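Local coordinates for HD-GYP domain-containing protein (Bdellovibrio bacteriovorus, PDB 3TM8) that binds two iron ions and is an unconventional HD-GYP protein, probably related in function to the cyclic-di-GMP phosphodiesterases of bacterial signalling, at residues 127-137 with 243-251. Numbering follows the deposited sequence.
Sequences PENVESYNYCK and KKHFDQTVI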
# COMPACT_ATOMS: atom_id res chain seq x y z
N PRO A 127 -8.62 1.47 13.79
CA PRO A 127 -9.34 0.34 13.18
C PRO A 127 -10.82 0.25 13.56
O PRO A 127 -11.59 -0.41 12.87
CB PRO A 127 -8.55 -0.88 13.69
CG PRO A 127 -7.87 -0.40 14.94
CD PRO A 127 -7.52 1.03 14.66
N GLU A 128 -11.22 0.92 14.64
CA GLU A 128 -12.61 0.89 15.08
C GLU A 128 -13.46 1.93 14.35
O GLU A 128 -14.68 1.93 14.47
CB GLU A 128 -12.70 1.11 16.59
CG GLU A 128 -12.01 0.05 17.42
CD GLU A 128 -12.92 -1.12 17.75
OE1 GLU A 128 -13.98 -1.24 17.11
OE2 GLU A 128 -12.58 -1.90 18.67
N ASN A 129 -12.81 2.82 13.60
CA ASN A 129 -13.50 3.95 13.00
C ASN A 129 -14.23 3.56 11.71
O ASN A 129 -13.61 3.31 10.68
CB ASN A 129 -12.51 5.09 12.75
CG ASN A 129 -13.18 6.40 12.38
OD1 ASN A 129 -14.00 6.46 11.47
ND2 ASN A 129 -12.81 7.47 13.08
N VAL A 130 -15.55 3.49 11.79
CA VAL A 130 -16.35 3.03 10.66
C VAL A 130 -16.19 3.95 9.45
O VAL A 130 -16.02 3.50 8.32
CB VAL A 130 -17.83 2.88 11.06
CG1 VAL A 130 -18.68 2.50 9.85
CG2 VAL A 130 -17.96 1.84 12.17
N GLU A 131 -16.25 5.25 9.69
CA GLU A 131 -16.13 6.23 8.62
C GLU A 131 -14.79 6.11 7.90
O GLU A 131 -14.72 6.20 6.68
CB GLU A 131 -16.31 7.65 9.16
CG GLU A 131 -16.06 8.75 8.14
CD GLU A 131 -16.44 10.13 8.66
OE1 GLU A 131 -16.36 10.37 9.88
OE2 GLU A 131 -16.83 10.98 7.83
N SER A 132 -13.71 5.91 8.65
CA SER A 132 -12.39 5.82 8.04
C SER A 132 -12.26 4.56 7.19
O SER A 132 -11.63 4.57 6.12
CB SER A 132 -11.30 5.83 9.11
OG SER A 132 -11.27 7.08 9.77
N TYR A 133 -12.84 3.47 7.67
CA TYR A 133 -12.86 2.23 6.89
C TYR A 133 -13.65 2.44 5.61
O TYR A 133 -13.20 2.10 4.52
CB TYR A 133 -13.44 1.08 7.71
CG TYR A 133 -13.56 -0.21 6.93
CD1 TYR A 133 -12.52 -1.14 6.91
CD2 TYR A 133 -14.71 -0.51 6.20
CE1 TYR A 133 -12.63 -2.32 6.19
CE2 TYR A 133 -14.82 -1.70 5.48
CZ TYR A 133 -13.77 -2.59 5.48
OH TYR A 133 -13.86 -3.77 4.77
N ASN A 134 -14.83 3.04 5.73
CA ASN A 134 -15.68 3.22 4.56
C ASN A 134 -15.07 4.19 3.56
O ASN A 134 -15.22 4.02 2.35
CB ASN A 134 -17.09 3.67 4.95
CG ASN A 134 -17.88 2.56 5.62
OD1 ASN A 134 -17.56 1.38 5.47
ND2 ASN A 134 -18.93 2.93 6.34
N TYR A 135 -14.37 5.21 4.05
CA TYR A 135 -13.66 6.12 3.17
C TYR A 135 -12.57 5.36 2.39
O TYR A 135 -12.44 5.52 1.18
CB TYR A 135 -13.04 7.26 3.98
CG TYR A 135 -12.43 8.34 3.11
CD1 TYR A 135 -13.20 9.42 2.69
CD2 TYR A 135 -11.10 8.27 2.70
CE1 TYR A 135 -12.65 10.41 1.88
CE2 TYR A 135 -10.55 9.25 1.89
CZ TYR A 135 -11.33 10.32 1.49
OH TYR A 135 -10.79 11.29 0.69
N CYS A 136 -11.80 4.54 3.10
CA CYS A 136 -10.76 3.74 2.48
C CYS A 136 -11.36 2.81 1.42
O CYS A 136 -10.81 2.66 0.32
CB CYS A 136 -10.01 2.93 3.55
SG CYS A 136 -8.56 2.04 2.98
N LYS A 137 -12.49 2.19 1.77
CA LYS A 137 -13.18 1.29 0.85
C LYS A 137 -13.66 2.02 -0.41
O LYS A 137 -13.45 1.56 -1.53
CB LYS A 137 -14.37 0.64 1.56
CG LYS A 137 -15.18 -0.30 0.70
CD LYS A 137 -16.14 -1.11 1.57
CE LYS A 137 -17.07 -1.97 0.74
NZ LYS A 137 -17.94 -2.78 1.64
N LYS A 243 -15.00 -7.04 14.03
CA LYS A 243 -15.44 -5.67 13.76
C LYS A 243 -16.51 -5.69 12.68
O LYS A 243 -16.25 -6.09 11.54
CB LYS A 243 -14.26 -4.79 13.37
CG LYS A 243 -13.37 -4.47 14.56
CD LYS A 243 -12.18 -3.63 14.17
CE LYS A 243 -11.46 -3.09 15.40
NZ LYS A 243 -11.11 -4.17 16.37
N LYS A 244 -17.72 -5.28 13.05
CA LYS A 244 -18.89 -5.43 12.20
C LYS A 244 -18.74 -4.77 10.85
O LYS A 244 -19.29 -5.24 9.85
CB LYS A 244 -20.14 -4.88 12.91
CG LYS A 244 -20.31 -5.35 14.34
CD LYS A 244 -21.43 -4.58 15.03
CE LYS A 244 -21.34 -4.70 16.54
NZ LYS A 244 -20.12 -4.03 17.09
N HIS A 245 -17.98 -3.67 10.80
CA HIS A 245 -17.85 -2.90 9.57
C HIS A 245 -16.82 -3.48 8.60
O HIS A 245 -16.79 -3.07 7.44
CB HIS A 245 -17.54 -1.43 9.87
CG HIS A 245 -16.32 -1.22 10.70
ND1 HIS A 245 -16.31 -1.43 12.06
CD2 HIS A 245 -15.07 -0.81 10.38
CE1 HIS A 245 -15.10 -1.16 12.54
NE2 HIS A 245 -14.34 -0.78 11.54
N PHE A 246 -15.99 -4.40 9.06
CA PHE A 246 -15.02 -5.03 8.16
C PHE A 246 -15.70 -6.05 7.25
O PHE A 246 -16.47 -6.89 7.70
CB PHE A 246 -13.86 -5.69 8.93
CG PHE A 246 -12.67 -4.79 9.10
CD1 PHE A 246 -11.50 -5.03 8.39
CD2 PHE A 246 -12.72 -3.70 9.95
CE1 PHE A 246 -10.40 -4.20 8.54
CE2 PHE A 246 -11.63 -2.87 10.11
CZ PHE A 246 -10.46 -3.12 9.40
N ASP A 247 -15.40 -5.97 5.96
CA ASP A 247 -15.90 -6.97 5.01
C ASP A 247 -15.19 -8.32 5.21
O ASP A 247 -13.99 -8.36 5.44
CB ASP A 247 -15.70 -6.50 3.58
CG ASP A 247 -16.54 -5.29 3.25
OD1 ASP A 247 -17.72 -5.47 2.89
OD2 ASP A 247 -16.02 -4.16 3.35
N GLN A 248 -15.94 -9.41 5.10
CA GLN A 248 -15.35 -10.73 5.28
C GLN A 248 -14.17 -10.98 4.34
O GLN A 248 -13.16 -11.56 4.74
CB GLN A 248 -16.39 -11.83 5.12
CG GLN A 248 -15.86 -13.21 5.50
CD GLN A 248 -15.45 -13.29 6.96
OE1 GLN A 248 -16.22 -12.90 7.85
NE2 GLN A 248 -14.25 -13.78 7.22
N THR A 249 -14.29 -10.54 3.09
CA THR A 249 -13.22 -10.72 2.12
C THR A 249 -11.93 -10.05 2.60
O THR A 249 -10.83 -10.59 2.43
CB THR A 249 -13.59 -10.14 0.75
OG1 THR A 249 -14.71 -10.85 0.22
CG2 THR A 249 -12.41 -10.23 -0.21
N VAL A 250 -12.07 -8.86 3.19
CA VAL A 250 -10.92 -8.12 3.69
C VAL A 250 -10.28 -8.85 4.88
O VAL A 250 -9.06 -9.00 4.95
CB VAL A 250 -11.34 -6.68 4.07
CG1 VAL A 250 -10.21 -5.95 4.75
CG2 VAL A 250 -11.82 -5.94 2.81
N ILE A 251 -11.11 -9.32 5.81
CA ILE A 251 -10.64 -10.15 6.91
C ILE A 251 -9.91 -11.38 6.38
O ILE A 251 -8.85 -11.75 6.88
CB ILE A 251 -11.80 -10.58 7.84
CG1 ILE A 251 -12.44 -9.35 8.50
CG2 ILE A 251 -11.31 -11.59 8.89
CD1 ILE A 251 -13.84 -9.61 9.04
O HOH W 1 -18.35 -1.11 6.11
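Tyr-133 drives its ring from the first turn of helix 130-149 into the loop 243-247, and the tight part of the contact is built round it. A chi1 of 176° sends the ring away from the backbone N and toward the loop, where its hydroxyl is gripped twice. It accepts a nearly straight bond from Asp-247 N at 2.9 Å. In turn, Tyr-133 OH donates to Asp-247 OD2 at 2.6 Å. That oxygen is met by the hydroxyl on its anti side, leaving the syn side to the outstretched Lys-137, whose NZ lies 2.9 Å from Asp-247 OD2 in a salt bridge. Two donors on one carboxylate oxygen would probably favour the charged form of Asp-247.

Along the ring, Phe-246 offers a face to Tyr-133 CE1, which sits over its centre, the two planes tilted at 43°. His-245 completes the aromatic cluster, turning its edge to the Tyr-133 face in an offset edge-to-face pair. His-245 NE2 donates to Pro-127 O at 3.1 Å, the oxygen lying nearly in the imidazole plane, which helps fix the turn of the ring, while Val-130 CG2 rests over one face in a CH-pi contact.

The outer side is looser. Glu-128 and Lys-243 cross at about a right angle, and Glu-128 OE2 stays 3.6 Å from Lys-243 NZ, a long salt bridge; the ammonium also bonds Lys-239 O. A water links Asn-134 OD1 to His-245 O.

This packing thus ties helix 130-149 to the HD-domain loop leading into helix 248-256, where the side chain of Val-250 lies about 13 Å from a bound iron ion. Leu-198 of helix 190-202 also touches Tyr-133 and Lys-137, while Phe-246 reaches Val-123 of helix 105-125 and Val-240 of helix 223-240.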